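Local coordinates for probable ATP-dependent kinase TDA10 (PDB 1ODF), which is probably an ATP-dependent kinase of yeast, whose substrate is not yet known, at residues L32-S37 and V153-L158; K203-V208 and G266-L271. All blocks are in the same frame, centred on the assembly; numbering follows the deposited sequence.

Contact 1: L32-S37 and V153-L158; sequences LFIFFS and VDIFIL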
loop_
_atom_site.group_PDB
_atom_site.type_symbol
_atom_site.label_atom_id
_atom_site.label_comp_id
_atom_site.label_asym_id
_atom_site.label_seq_id
_atom_site.Cartn_x
_atom_site.Cartn_y
_atom_site.Cartn_z
ATOM N N LEU A 32 -13.813 -2.216 -9.745
ATOM C CA LEU A 32 -14.029 -1.423 -8.546
ATOM C C LEU A 32 -12.743 -1.699 -7.777
ATOM O O LEU A 32 -12.417 -2.859 -7.506
ATOM C CB LEU A 32 -15.213 -1.949 -7.731
ATOM C CG LEU A 32 -15.756 -1.160 -6.521
ATOM C CD1 LEU A 32 -15.863 -2.076 -5.333
ATOM C CD2 LEU A 32 -14.895 0.020 -6.183
ATOM N N PHE A 33 -11.993 -0.655 -7.454
ATOM C CA PHE A 33 -10.769 -0.852 -6.690
ATOM C C PHE A 33 -11.018 -0.691 -5.193
ATOM O O PHE A 33 -11.918 0.045 -4.771
ATOM C CB PHE A 33 -9.683 0.131 -7.136
ATOM C CG PHE A 33 -8.976 -0.290 -8.389
ATOM C CD1 PHE A 33 -9.665 -0.377 -9.601
ATOM C CD2 PHE A 33 -7.633 -0.650 -8.354
ATOM C CE1 PHE A 33 -9.025 -0.822 -10.761
ATOM C CE2 PHE A 33 -6.982 -1.098 -9.508
ATOM C CZ PHE A 33 -7.681 -1.184 -10.715
ATOM N N ILE A 34 -10.235 -1.413 -4.402
ATOM C CA ILE A 34 -10.321 -1.325 -2.957
ATOM C C ILE A 34 -8.889 -1.170 -2.444
ATOM O O ILE A 34 -8.070 -2.093 -2.534
ATOM C CB ILE A 34 -10.980 -2.570 -2.346
ATOM C CG1 ILE A 34 -12.410 -2.704 -2.873
ATOM C CG2 ILE A 34 -11.012 -2.433 -0.818
ATOM C CD1 ILE A 34 -13.156 -3.880 -2.320
ATOM N N PHE A 35 -8.600 0.024 -1.936
ATOM C CA PHE A 35 -7.283 0.359 -1.427
ATOM C C PHE A 35 -7.186 0.255 0.085
ATOM O O PHE A 35 -8.060 0.750 0.813
ATOM C CB PHE A 35 -6.907 1.795 -1.817
ATOM C CG PHE A 35 -6.784 2.022 -3.295
ATOM C CD1 PHE A 35 -7.444 3.092 -3.898
ATOM C CD2 PHE A 35 -5.980 1.194 -4.085
ATOM C CE1 PHE A 35 -7.308 3.340 -5.269
ATOM C CE2 PHE A 35 -5.834 1.430 -5.460
ATOM C CZ PHE A 35 -6.499 2.507 -6.053
ATOM N N PHE A 36 -6.126 -0.403 0.550
ATOM C CA PHE A 36 -5.868 -0.507 1.977
ATOM C C PHE A 36 -4.574 0.239 2.208
ATOM O O PHE A 36 -3.582 -0.001 1.511
ATOM C CB PHE A 36 -5.719 -1.957 2.434
ATOM C CG PHE A 36 -7.026 -2.698 2.528
ATOM C CD1 PHE A 36 -7.681 -3.138 1.378
ATOM C CD2 PHE A 36 -7.594 -2.966 3.768
ATOM C CE1 PHE A 36 -8.879 -3.840 1.468
ATOM C CE2 PHE A 36 -8.793 -3.669 3.869
ATOM C CZ PHE A 36 -9.436 -4.108 2.719
ATOM N N SER A 37 -4.600 1.157 3.173
ATOM C CA SER A 37 -3.440 1.972 3.513
ATOM C C SER A 37 -3.264 2.062 5.026
ATOM O O SER A 37 -4.225 2.293 5.770
ATOM C CB SER A 37 -3.611 3.382 2.943
ATOM O OG SER A 37 -2.411 4.124 3.023
ATOM N N VAL A 153 -11.795 -7.915 -14.641
ATOM C CA VAL A 153 -11.696 -7.909 -13.188
ATOM C C VAL A 153 -12.840 -7.078 -12.614
ATOM O O VAL A 153 -13.056 -5.937 -13.024
ATOM C CB VAL A 153 -10.359 -7.311 -12.723
ATOM C CG1 VAL A 153 -10.225 -7.450 -11.206
ATOM C CG2 VAL A 153 -9.212 -8.009 -13.436
ATOM N N ASP A 154 -13.578 -7.665 -11.677
ATOM C CA ASP A 154 -14.697 -6.981 -11.046
ATOM C C ASP A 154 -14.275 -6.174 -9.813
ATOM O O ASP A 154 -14.705 -5.040 -9.628
ATOM C CB ASP A 154 -15.771 -8.010 -10.678
ATOM C CG ASP A 154 -16.412 -8.646 -11.915
ATOM O OD1 ASP A 154 -17.140 -7.933 -12.638
ATOM O OD2 ASP A 154 -16.177 -9.850 -12.163
ATOM N N ILE A 155 -13.434 -6.765 -8.973
ATOM C CA ILE A 155 -12.948 -6.096 -7.773
ATOM C C ILE A 155 -11.446 -6.303 -7.660
ATOM O O ILE A 155 -10.967 -7.432 -7.717
ATOM C CB ILE A 155 -13.626 -6.653 -6.488
ATOM C CG1 ILE A 155 -15.119 -6.313 -6.508
ATOM C CG2 ILE A 155 -12.955 -6.075 -5.231
ATOM C CD1 ILE A 155 -15.894 -6.908 -5.362
ATOM N N PHE A 156 -10.703 -5.210 -7.527
ATOM C CA PHE A 156 -9.265 -5.319 -7.385
ATOM C C PHE A 156 -8.798 -4.683 -6.087
ATOM O O PHE A 156 -8.968 -3.484 -5.852
ATOM C CB PHE A 156 -8.533 -4.681 -8.567
ATOM C CG PHE A 156 -7.073 -4.992 -8.582
ATOM C CD1 PHE A 156 -6.198 -4.340 -7.713
ATOM C CD2 PHE A 156 -6.573 -6.005 -9.404
ATOM C CE1 PHE A 156 -4.851 -4.695 -7.657
ATOM C CE2 PHE A 156 -5.216 -6.370 -9.354
ATOM C CZ PHE A 156 -4.361 -5.714 -8.480
ATOM N N ILE A 157 -8.193 -5.517 -5.255
ATOM C CA ILE A 157 -7.694 -5.110 -3.956
ATOM C C ILE A 157 -6.200 -4.838 -4.017
ATOM O O ILE A 157 -5.422 -5.716 -4.378
ATOM C CB ILE A 157 -7.968 -6.221 -2.908
ATOM C CG1 ILE A 157 -9.469 -6.521 -2.866
ATOM C CG2 ILE A 157 -7.465 -5.802 -1.535
ATOM C CD1 ILE A 157 -9.845 -7.631 -1.910
ATOM N N LEU A 158 -5.809 -3.613 -3.684
ATOM C CA LEU A 158 -4.400 -3.237 -3.666
ATOM C C LEU A 158 -4.101 -2.670 -2.271
ATOM O O LEU A 158 -4.926 -1.943 -1.701
ATOM C CB LEU A 158 -4.095 -2.191 -4.745
ATOM C CG LEU A 158 -2.626 -1.755 -4.859
ATOM C CD1 LEU A 158 -1.765 -2.938 -5.318
ATOM C CD2 LEU A 158 -2.509 -0.593 -5.828
#

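Contact 2: K203-V208 and G266-L271; sequences KSLGIV and GSIATL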
loop_
_atom_site.group_PDB
_atom_site.type_symbol
_atom_site.label_atom_id
_atom_site.label_comp_id
_atom_site.label_asym_id
_atom_site.label_seq_id
_atom_site.Cartn_x
_atom_site.Cartn_y
_atom_site.Cartn_z
ATOM N N LYS A 203 -12.329 3.957 -9.925
ATOM C CA LYS A 203 -13.416 4.060 -8.952
ATOM C C LYS A 203 -13.073 3.127 -7.807
ATOM O O LYS A 203 -12.778 1.946 -8.027
ATOM C CB LYS A 203 -14.753 3.703 -9.603
ATOM C CG LYS A 203 -15.217 4.802 -10.547
ATOM C CD LYS A 203 -15.304 6.120 -9.786
ATOM C CE LYS A 203 -15.364 7.315 -10.707
ATOM N NZ LYS A 203 -15.379 8.598 -9.934
ATOM N N SER A 204 -13.144 3.655 -6.583
ATOM C CA SER A 204 -12.711 2.882 -5.434
ATOM C C SER A 204 -13.291 3.199 -4.063
ATOM O O SER A 204 -13.886 4.256 -3.823
ATOM C CB SER A 204 -11.202 3.051 -5.313
ATOM O OG SER A 204 -10.928 4.442 -5.151
ATOM N N LEU A 205 -13.058 2.252 -3.163
ATOM C CA LEU A 205 -13.441 2.353 -1.767
ATOM C C LEU A 205 -12.099 2.320 -1.041
ATOM O O LEU A 205 -11.188 1.586 -1.439
ATOM C CB LEU A 205 -14.303 1.161 -1.348
ATOM C CG LEU A 205 -15.675 1.121 -2.012
ATOM C CD1 LEU A 205 -16.403 -0.137 -1.582
ATOM C CD2 LEU A 205 -16.453 2.378 -1.627
ATOM N N GLY A 206 -11.968 3.124 0.006
ATOM C CA GLY A 206 -10.713 3.159 0.722
ATOM C C GLY A 206 -10.812 2.770 2.175
ATOM O O GLY A 206 -11.792 3.088 2.846
ATOM N N ILE A 207 -9.789 2.066 2.649
ATOM C CA ILE A 207 -9.704 1.636 4.039
ATOM C C ILE A 207 -8.416 2.251 4.565
ATOM O O ILE A 207 -7.319 1.877 4.146
ATOM C CB ILE A 207 -9.581 0.106 4.179
ATOM C CG1 ILE A 207 -10.603 -0.607 3.270
ATOM C CG2 ILE A 207 -9.732 -0.275 5.665
ATOM C CD1 ILE A 207 -12.032 -0.388 3.651
ATOM N N VAL A 208 -8.556 3.199 5.479
ATOM C CA VAL A 208 -7.403 3.882 6.029
ATOM C C VAL A 208 -7.198 3.597 7.502
ATOM O O VAL A 208 -8.122 3.723 8.314
ATOM C CB VAL A 208 -7.521 5.417 5.827
ATOM C CG1 VAL A 208 -6.350 6.134 6.525
ATOM C CG2 VAL A 208 -7.528 5.741 4.335
ATOM N N GLY A 266 -10.382 6.668 -1.183
ATOM C CA GLY A 266 -11.406 6.087 -2.031
ATOM C C GLY A 266 -12.173 7.180 -2.760
ATOM O O GLY A 266 -12.529 8.202 -2.159
ATOM N N SER A 267 -12.431 6.978 -4.049
ATOM C CA SER A 267 -13.171 7.966 -4.830
ATOM C C SER A 267 -14.671 7.941 -4.505
ATOM O O SER A 267 -15.349 8.957 -4.610
ATOM C CB SER A 267 -12.966 7.739 -6.330
ATOM O OG SER A 267 -13.737 6.645 -6.799
ATOM N N ILE A 268 -15.191 6.788 -4.100
ATOM C CA ILE A 268 -16.609 6.690 -3.773
ATOM C C ILE A 268 -16.851 6.912 -2.286
ATOM O O ILE A 268 -17.699 7.714 -1.902
ATOM C CB ILE A 268 -17.171 5.325 -4.150
ATOM C CG1 ILE A 268 -16.983 5.087 -5.654
ATOM C CG2 ILE A 268 -18.630 5.248 -3.741
ATOM C CD1 ILE A 268 -17.307 3.688 -6.100
ATOM N N ALA A 269 -16.113 6.191 -1.450
ATOM C CA ALA A 269 -16.243 6.329 -0.004
ATOM C C ALA A 269 -14.953 5.851 0.651
ATOM O O ALA A 269 -14.183 5.088 0.053
ATOM C CB ALA A 269 -17.441 5.515 0.513
ATOM N N THR A 270 -14.716 6.316 1.871
ATOM C CA THR A 270 -13.523 5.941 2.610
ATOM C C THR A 270 -13.830 5.695 4.079
ATOM O O THR A 270 -14.566 6.456 4.719
ATOM C CB THR A 270 -12.422 7.028 2.530
ATOM O OG1 THR A 270 -12.007 7.207 1.168
ATOM C CG2 THR A 270 -11.203 6.612 3.356
ATOM N N LEU A 271 -13.272 4.608 4.597
ATOM C CA LEU A 271 -13.422 4.254 5.997
ATOM C C LEU A 271 -12.078 4.519 6.665
ATOM O O LEU A 271 -11.057 3.979 6.236
ATOM C CB LEU A 271 -13.786 2.774 6.151
ATOM C CG LEU A 271 -13.645 2.179 7.566
ATOM C CD1 LEU A 271 -14.673 2.794 8.489
ATOM C CD2 LEU A 271 -13.826 0.659 7.516
#

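Contact 1: L32-S37 and V153-L158
Phe33 and Phe156 meet through different first torsions. The CG of Phe33 stands beside its backbone N (chi1 -80°), while that of Phe156 is anti to its own N (chi1 -169°). Phe156 CB lies over the centre of the Phe33 ring in a CH-pi contact, 4.1 Å from the centroid. The two rings meet obliquely, their planes at 33°, and Phe33 CE2 comes 3.8 Å from Phe156 CD1. An alanine at Phe33 would probably open a gap beside the Phe156 ring and leave Phe156 CB without the ring face it packs on. Next along the same face, the Phe35 ring takes Leu158 CB and CD2 at its edge. The other face is aliphatic at one end, where Ile34 CD1 lies 3.7 Å from Ile155 CG2. Farther on, Ile157 CG2 touches CD1 and CE1 of Phe36. Helices 8-24 and 44-59 pack against this face. Five backbone hydrogen bonds join the segments, from Leu32 N to Asp154 O at 3.0 Å through to Phe36 N with Leu158 O. Ile34 N gives the shortest, 2.8 Å to Phe156 O. This is an inner parallel ladder of a P-loop kinase sheet, and strand 32-37 leads into the predicted ATP-binding loop.

Contact 2: K203-V208 and G266-L271
Ser204 and Ser267 exchange hydrogen bonds between side chain and backbone. Each hydroxyl accepts from the other residue's amide: Ser204 N to Ser267 OG and Ser267 N to Ser204 OG, both 3.1 Å. Both OG atoms sit between their own backbone N and carbonyl carbon (chi1 59° and 77°), which turns them to the opposing amides. The aliphatic chain of Lys203 runs past this pair. It bends at chi2, and its CD lies 3.4 Å from Ser267 OG. Ile268 N then bonds Ser204 O at 2.9 Å, nearly along the C=O axis, and Ile268 CB packs on Leu205 CD2. That same methyl touches Ala269 CB. On the opposite face, Thr270 turns OG1 beside its own N (chi1 -62°), where it accepts from Gly266 N at 2.9 Å and ties the turn to the strand. Its CG2 is anti to N and meets Val208 CG2 at 3.9 Å. Gly206 lies against Gly266, the CA atoms 4.1 Å apart, and a side chain on either glycine would clash with the other's backbone. The ladder continues with Gly206 N to Ala269 O and Leu271 N to Gly206 O. The last bond between these segments is Val208 N to Leu271 O, 2.7 Å. The serine pair lies just before the parallel ladder that joins strand 269-275 to strand 204-211, in the alpha/beta sheet characteristic of P-loop kinases.

Overall arrangement
Contacts 1 and 2 are neighbouring ladders of one mixed sheet, with centres 9 Å apart. Strand 32-37 pairs with 155-160 in contact 1 and lies next to 204-211 of contact 2. The seam between the contacts includes probable hydrogen bonds from Phe33 N to Lys203 O and from Ile207 N to Phe35 O, both 2.8 Å. Leu32 CD2 also packs 3.4 Å from Lys203 O. Both contacts approach the predicted ATP site. The side chain of Phe36 is about 5 Å from that of Lys44, and the side chain of Val208 comes about 6 Å from Gly38. A glycerol, probably from the crystallisation liquor, lies about 5 Å from the side chain of Leu271.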